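Endonuclease V (Homo sapiens, PDB 6OZE) probably cleaves inosine-containing RNA near the inosine in a metal-ion-dependent reaction, as a member of the RNase H clan. Local coordinates at residues Val114-Gly119 / Arg214-Cys219; Arg197-Ser202 / Arg221-Glu226. The protein carries 4 engineered substitutions. All coordinates share one frame; numbering follows the deposited sequence. Where two conformers were deposited one is given.

Contact 1: Val114-Gly119 / Arg214-Cys219. Engineered in segment 214-219: Ser217 (natural residue Cys), Ala218 (natural residue Cys).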
loop_
_atom_site.group_PDB
_atom_site.type_symbol
_atom_site.label_atom_id
_atom_site.label_comp_id
_atom_site.label_asym_id
_atom_site.label_seq_id
_atom_site.Cartn_x
_atom_site.Cartn_y
_atom_site.Cartn_z
ATOM N N VAL A 114 -10.682 -4.040 -2.934
ATOM C CA VAL A 114 -9.251 -3.864 -3.160
ATOM C C VAL A 114 -8.761 -2.906 -2.084
ATOM O O VAL A 114 -9.492 -2.007 -1.656
ATOM C CB VAL A 114 -9.003 -3.302 -4.592
ATOM C CG1 VAL A 114 -9.789 -1.992 -4.820
ATOM C CG2 VAL A 114 -7.512 -3.068 -4.841
ATOM N N LEU A 115 -7.517 -3.088 -1.652
ATOM C CA LEU A 115 -6.893 -2.193 -0.688
ATOM C C LEU A 115 -5.744 -1.464 -1.360
ATOM O O LEU A 115 -4.906 -2.095 -2.015
ATOM C CB LEU A 115 -6.305 -2.976 0.494
ATOM C CG LEU A 115 -7.257 -3.753 1.397
ATOM C CD1 LEU A 115 -6.433 -4.513 2.457
ATOM C CD2 LEU A 115 -8.222 -2.791 2.056
ATOM N N LEU A 116 -5.691 -0.158 -1.161
ATOM C CA LEU A 116 -4.500 0.631 -1.445
ATOM C C LEU A 116 -3.734 0.763 -0.133
ATOM O O LEU A 116 -4.277 1.262 0.865
ATOM C CB LEU A 116 -4.860 2.006 -1.995
ATOM C CG LEU A 116 -5.709 2.031 -3.274
ATOM C CD1 LEU A 116 -5.799 3.465 -3.803
ATOM C CD2 LEU A 116 -5.159 1.094 -4.364
ATOM N N VAL A 117 -2.480 0.328 -0.142
ATOM C CA VAL A 117 -1.667 0.204 1.066
ATOM C C VAL A 117 -0.553 1.229 1.012
ATOM O O VAL A 117 0.175 1.308 0.015
ATOM C CB VAL A 117 -1.069 -1.204 1.143
ATOM C CG1 VAL A 117 -0.185 -1.354 2.381
ATOM C CG2 VAL A 117 -2.171 -2.204 1.159
ATOM N N ASP A 118 -0.413 2.015 2.076
ATOM C CA ASP A 118 0.747 2.886 2.195
ATOM C C ASP A 118 1.968 2.022 2.484
ATOM O O ASP A 118 2.256 1.714 3.643
ATOM C CB ASP A 118 0.533 3.933 3.290
ATOM C CG ASP A 118 1.673 4.946 3.366
ATOM O OD1 ASP A 118 2.664 4.821 2.617
ATOM O OD2 ASP A 118 1.574 5.882 4.179
ATOM N N GLY A 119 2.676 1.633 1.435
ATOM C CA GLY A 119 3.758 0.675 1.544
ATOM C C GLY A 119 3.982 0.021 0.198
ATOM O O GLY A 119 3.281 0.292 -0.771
ATOM N N ARG A 214 -3.471 2.103 -13.058
ATOM C CA ARG A 214 -4.670 2.800 -13.507
ATOM C C ARG A 214 -5.631 3.053 -12.351
ATOM O O ARG A 214 -6.236 4.128 -12.269
ATOM C CB ARG A 214 -5.346 2.011 -14.618
ATOM C CG ARG A 214 -4.490 1.910 -15.868
ATOM C CD ARG A 214 -5.326 1.612 -17.097
ATOM N NE ARG A 214 -6.304 0.554 -16.859
ATOM C CZ ARG A 214 -7.600 0.764 -16.658
ATOM N NH1 ARG A 214 -8.410 -0.266 -16.448
ATOM N NH2 ARG A 214 -8.084 2.002 -16.664
ATOM N N LEU A 215 -5.796 2.075 -11.460
ATOM C CA LEU A 215 -6.674 2.277 -10.313
ATOM C C LEU A 215 -6.145 3.386 -9.416
ATOM O O LEU A 215 -6.914 4.224 -8.925
ATOM C CB LEU A 215 -6.777 0.985 -9.489
ATOM C CG LEU A 215 -7.596 1.098 -8.204
ATOM C CD1 LEU A 215 -9.026 1.494 -8.527
ATOM C CD2 LEU A 215 -7.547 -0.229 -7.439
ATOM N N THR A 216 -4.833 3.399 -9.173
ATOM C CA THR A 216 -4.267 4.453 -8.335
ATOM C C THR A 216 -4.524 5.826 -8.946
ATOM O O THR A 216 -4.886 6.776 -8.238
ATOM C CB THR A 216 -2.771 4.201 -8.149
ATOM O OG1 THR A 216 -2.594 2.911 -7.552
ATOM C CG2 THR A 216 -2.176 5.237 -7.200
ATOM N N SER A 217 -4.333 5.953 -10.261
ATOM C CA SER A 217 -4.658 7.214 -10.922
ATOM C C SER A 217 -6.128 7.574 -10.734
ATOM O O SER A 217 -6.458 8.730 -10.431
ATOM C CB SER A 217 -4.299 7.154 -12.411
ATOM O OG SER A 217 -4.291 8.453 -12.972
ATOM N N ALA A 218 -7.024 6.596 -10.901
ATOM C CA ALA A 218 -8.453 6.857 -10.793
ATOM C C ALA A 218 -8.845 7.293 -9.387
ATOM O O ALA A 218 -9.834 8.024 -9.216
ATOM C CB ALA A 218 -9.229 5.606 -11.201
ATOM N N CYS A 219 -8.075 6.876 -8.388
ATOM C CA CYS A 219 -8.363 7.204 -6.998
ATOM C C CYS A 219 -7.694 8.483 -6.528
ATOM O O CYS A 219 -7.854 8.844 -5.360
ATOM C CB CYS A 219 -7.958 6.044 -6.074
ATOM S SG CYS A 219 -9.008 4.622 -6.245
#

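Contact 2: Arg197-Ser202 / Arg221-Glu226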
loop_
_atom_site.group_PDB
_atom_site.type_symbol
_atom_site.label_atom_id
_atom_site.label_comp_id
_atom_site.label_asym_id
_atom_site.label_seq_id
_atom_site.Cartn_x
_atom_site.Cartn_y
_atom_site.Cartn_z
ATOM N N ARG A 197 6.561 15.108 -8.181
ATOM C CA ARG A 197 7.102 13.934 -7.500
ATOM C C ARG A 197 6.151 12.753 -7.675
ATOM O O ARG A 197 4.985 12.847 -7.279
ATOM C CB ARG A 197 7.286 14.241 -6.021
ATOM C CG ARG A 197 8.016 13.161 -5.239
ATOM C CD ARG A 197 8.201 13.568 -3.781
ATOM N NE ARG A 197 7.841 12.496 -2.853
ATOM C CZ ARG A 197 7.677 12.664 -1.543
ATOM N NH1 ARG A 197 7.347 11.635 -0.776
ATOM N NH2 ARG A 197 7.838 13.862 -1.000
ATOM N N PRO A 198 6.591 11.650 -8.264
ATOM C CA PRO A 198 5.672 10.549 -8.561
ATOM C C PRO A 198 5.404 9.691 -7.332
ATOM O O PRO A 198 6.078 9.780 -6.298
ATOM C CB PRO A 198 6.427 9.735 -9.616
ATOM C CG PRO A 198 7.865 9.985 -9.310
ATOM C CD PRO A 198 7.950 11.399 -8.781
ATOM N N LEU A 199 4.379 8.855 -7.455
ATOM C CA LEU A 199 4.189 7.752 -6.533
ATOM C C LEU A 199 4.834 6.507 -7.118
ATOM O O LEU A 199 5.002 6.378 -8.330
ATOM C CB LEU A 199 2.702 7.466 -6.359
ATOM C CG LEU A 199 1.770 8.636 -6.096
ATOM C CD1 LEU A 199 0.333 8.128 -6.106
ATOM C CD2 LEU A 199 2.095 9.270 -4.763
ATOM N N TYR A 200 5.206 5.577 -6.251
ATOM C CA TYR A 200 5.829 4.334 -6.696
ATOM C C TYR A 200 4.850 3.202 -6.416
ATOM O O TYR A 200 4.560 2.879 -5.250
ATOM C CB TYR A 200 7.189 4.134 -6.033
ATOM C CG TYR A 200 8.116 5.256 -6.394
ATOM C CD1 TYR A 200 8.829 5.232 -7.590
ATOM C CD2 TYR A 200 8.223 6.387 -5.599
ATOM C CE1 TYR A 200 9.654 6.268 -7.950
ATOM C CE2 TYR A 200 9.049 7.431 -5.956
ATOM C CZ TYR A 200 9.764 7.370 -7.138
ATOM O OH TYR A 200 10.589 8.406 -7.503
ATOM N N ILE A 201 4.329 2.610 -7.484
ATOM C CA ILE A 201 3.229 1.656 -7.412
ATOM C C ILE A 201 3.773 0.261 -7.674
ATOM O O ILE A 201 4.552 0.059 -8.608
ATOM C CB ILE A 201 2.157 1.995 -8.466
ATOM C CG1 ILE A 201 1.737 3.473 -8.369
ATOM C CG2 ILE A 201 0.967 1.023 -8.345
ATOM C CD1 ILE A 201 1.284 3.897 -7.001
ATOM N N SER A 202 3.343 -0.713 -6.862
ATOM C CA SER A 202 3.713 -2.089 -7.152
ATOM C C SER A 202 2.571 -3.013 -6.762
ATOM O O SER A 202 1.684 -2.643 -5.983
ATOM C CB SER A 202 5.029 -2.473 -6.478
ATOM O OG SER A 202 4.904 -2.363 -5.061
ATOM N N ARG A 221 -7.443 12.325 -6.274
ATOM C CA ARG A 221 -8.007 13.663 -6.361
ATOM C C ARG A 221 -6.934 14.710 -6.093
ATOM O O ARG A 221 -6.896 15.760 -6.747
ATOM C CB ARG A 221 -9.139 13.773 -5.330
ATOM C CG ARG A 221 -9.795 15.129 -5.206
ATOM C CD ARG A 221 -10.962 15.058 -4.226
ATOM N NE ARG A 221 -12.065 14.262 -4.761
ATOM C CZ ARG A 221 -12.988 13.656 -4.020
ATOM N NH1 ARG A 221 -12.945 13.738 -2.698
ATOM N NH2 ARG A 221 -13.952 12.957 -4.605
ATOM N N PHE A 222 -6.055 14.425 -5.143
ATOM C CA PHE A 222 -4.825 15.145 -4.864
ATOM C C PHE A 222 -3.657 14.221 -5.218
ATOM O O PHE A 222 -3.843 13.179 -5.856
ATOM C CB PHE A 222 -4.845 15.606 -3.398
ATOM C CG PHE A 222 -6.066 16.404 -3.036
ATOM C CD1 PHE A 222 -6.155 17.749 -3.369
ATOM C CD2 PHE A 222 -7.134 15.813 -2.377
ATOM C CE1 PHE A 222 -7.282 18.490 -3.039
ATOM C CE2 PHE A 222 -8.262 16.546 -2.047
ATOM C CZ PHE A 222 -8.334 17.889 -2.378
ATOM N N ARG A 223 -2.441 14.585 -4.800
ATOM C CA ARG A 223 -1.295 13.751 -5.156
ATOM C C ARG A 223 -1.369 12.385 -4.480
ATOM O O ARG A 223 -1.097 11.355 -5.104
ATOM C CB ARG A 223 0.026 14.461 -4.841
ATOM C CG ARG A 223 1.253 13.655 -5.254
ATOM C CD ARG A 223 2.542 14.171 -4.612
ATOM N NE ARG A 223 3.599 13.160 -4.667
ATOM C CZ ARG A 223 4.142 12.575 -3.606
ATOM N NH1 ARG A 223 3.748 12.905 -2.382
ATOM N NH2 ARG A 223 5.092 11.662 -3.767
ATOM N N ILE A 224 -1.746 12.342 -3.209
ATOM C CA ILE A 224 -1.880 11.060 -2.516
ATOM C C ILE A 224 -3.265 10.488 -2.814
ATOM O O ILE A 224 -4.270 11.177 -2.567
ATOM C CB ILE A 224 -1.688 11.263 -1.021
ATOM C CG1 ILE A 224 -0.356 11.962 -0.756
ATOM C CG2 ILE A 224 -1.786 9.927 -0.278
ATOM C CD1 ILE A 224 0.837 11.199 -1.284
ATOM N N PRO A 225 -3.362 9.248 -3.307
ATOM C CA PRO A 225 -4.675 8.670 -3.626
ATOM C C PRO A 225 -5.609 8.725 -2.430
ATOM O O PRO A 225 -5.197 8.525 -1.291
ATOM C CB PRO A 225 -4.349 7.224 -4.009
ATOM C CG PRO A 225 -2.899 7.245 -4.394
ATOM C CD PRO A 225 -2.253 8.321 -3.582
ATOM N N GLU A 226 -6.879 9.022 -2.709
ATOM C CA GLU A 226 -7.860 9.291 -1.655
ATOM C C GLU A 226 -7.932 8.229 -0.569
ATOM O O GLU A 226 -7.945 8.602 0.614
ATOM C CB GLU A 226 -9.232 9.584 -2.277
ATOM C CG GLU A 226 -9.453 11.054 -2.612
ATOM C CD GLU A 226 -9.180 11.964 -1.414
ATOM O OE1 GLU A 226 -8.024 12.409 -1.258
ATOM O OE2 GLU A 226 -10.114 12.223 -0.618
#

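Contact 1: Val114-Gly119 / Arg214-Cys219
Leu215 turns its CG anti to the backbone N (chi1 176°) and meets Val114, whose CG1 sits between N and the carbonyl carbon (chi1 56°), leaving CG2 anti to N. The two side chains come tip to tip, and Leu215 CD2 rests against both valine methyls, 3.8 Å from Val114 CG2 and 3.9 Å from Val114 CG1. Two residues on, Leu116 comes in at a slant to Leu215 and divides its branches: its CD2 lies 4.1 Å from Leu215 CD2, and its CD1 lies 4.1 Å from Cys219 CB, with Cys219 SG scarcely farther. Thr216 OG1 approaches Leu116 CD2 loosely, at 4.5 Å; it is bonded back to the carbonyl of Ala212 one turn earlier, which satisfies the hydroxyl within the helix. All five touching residues are buried, and the seam between them is apolar. Val40 of the adjoining strand 39-47 and Pro227 of helix 226-242 extend the packing around Leu116. The arrangement is helix-on-sheet packing in the core of an RNase H-like fold: Val114 and Leu116, at the central strand 115-118 of the mixed sheet, meet the last turn of helix 209-218 and Cys219 just after it.

Contact 2: Arg197-Ser202 / Arg221-Glu226
Arg223 lays its guanidinium between Arg197 and Leu199 and binds two successive backbone carbonyls. Its NE donates to Arg197 O at 3.0 Å, a fairly straight bond (162°) that lies near the guanidinium plane but reaches the oxygen from above the carbonyl plane. Arg223 NH2 adds a weak bond of 3.3 Å to Pro198 O. Leu199 CD2 lies over one guanidinium face, toward its rim, 3.8 Å above the plane, and Arg197 CD lies over the opposite face. The arginine side chains cross, their guanidinium planes 57° apart, and Arg197 NE comes within 3.0 Å of Arg223 NH2; with two donors this is a close approach of like charges. Arg197 NH1 is bonded to Lys147 O, which probably helps hold that group beside a like charge. Arg223 reaches the carbonyls on a chain extended from CG to NE. Replacing it by a leucine would probably leave the Arg197 and Pro198 carbonyls without these donors and the start of the strand less firmly tied to the loop. Farther in, Leu199 CD1 meets Pro225 CD tip to tip at 3.6 Å, and Leu199 CD2 touches Ile224 CD1 at 4.2 Å. Ser191 OG bonds Arg223 O, and Thr216 of helix 209-218 packs on both Leu199 and Pro225. Pro225 is the N-cap residue of helix 226-242. The contact thus joins the beginning of strand 199-205 to the helix-to-helix loop of the RNase H-like fold, an arginine side chain bonded to two successive backbone carbonyls next to an apolar leucine-proline contact.

Contact 1 is core and contact 2 runs from the core to the surface, their centres about 8 Å apart. Both put residues from the C-terminal part of the chain against the same mixed sheet: helix 209-218 on strand 115-118 in contact 1, the following loop by strand 199-205 in contact 2. Thr216 joins them, its CG2 lying 3.5 Å from Pro225 CG and 3.7 Å from Ile201 CD1, and Cys219 O probably accepts a hydrogen bond from Glu226 N where the loop turns into helix 226-242. Chemistry follows depth: apolar side chains, with a cysteine among them, meet in the buried site, whereas arginine bonds to backbone carbonyls take over toward solvent.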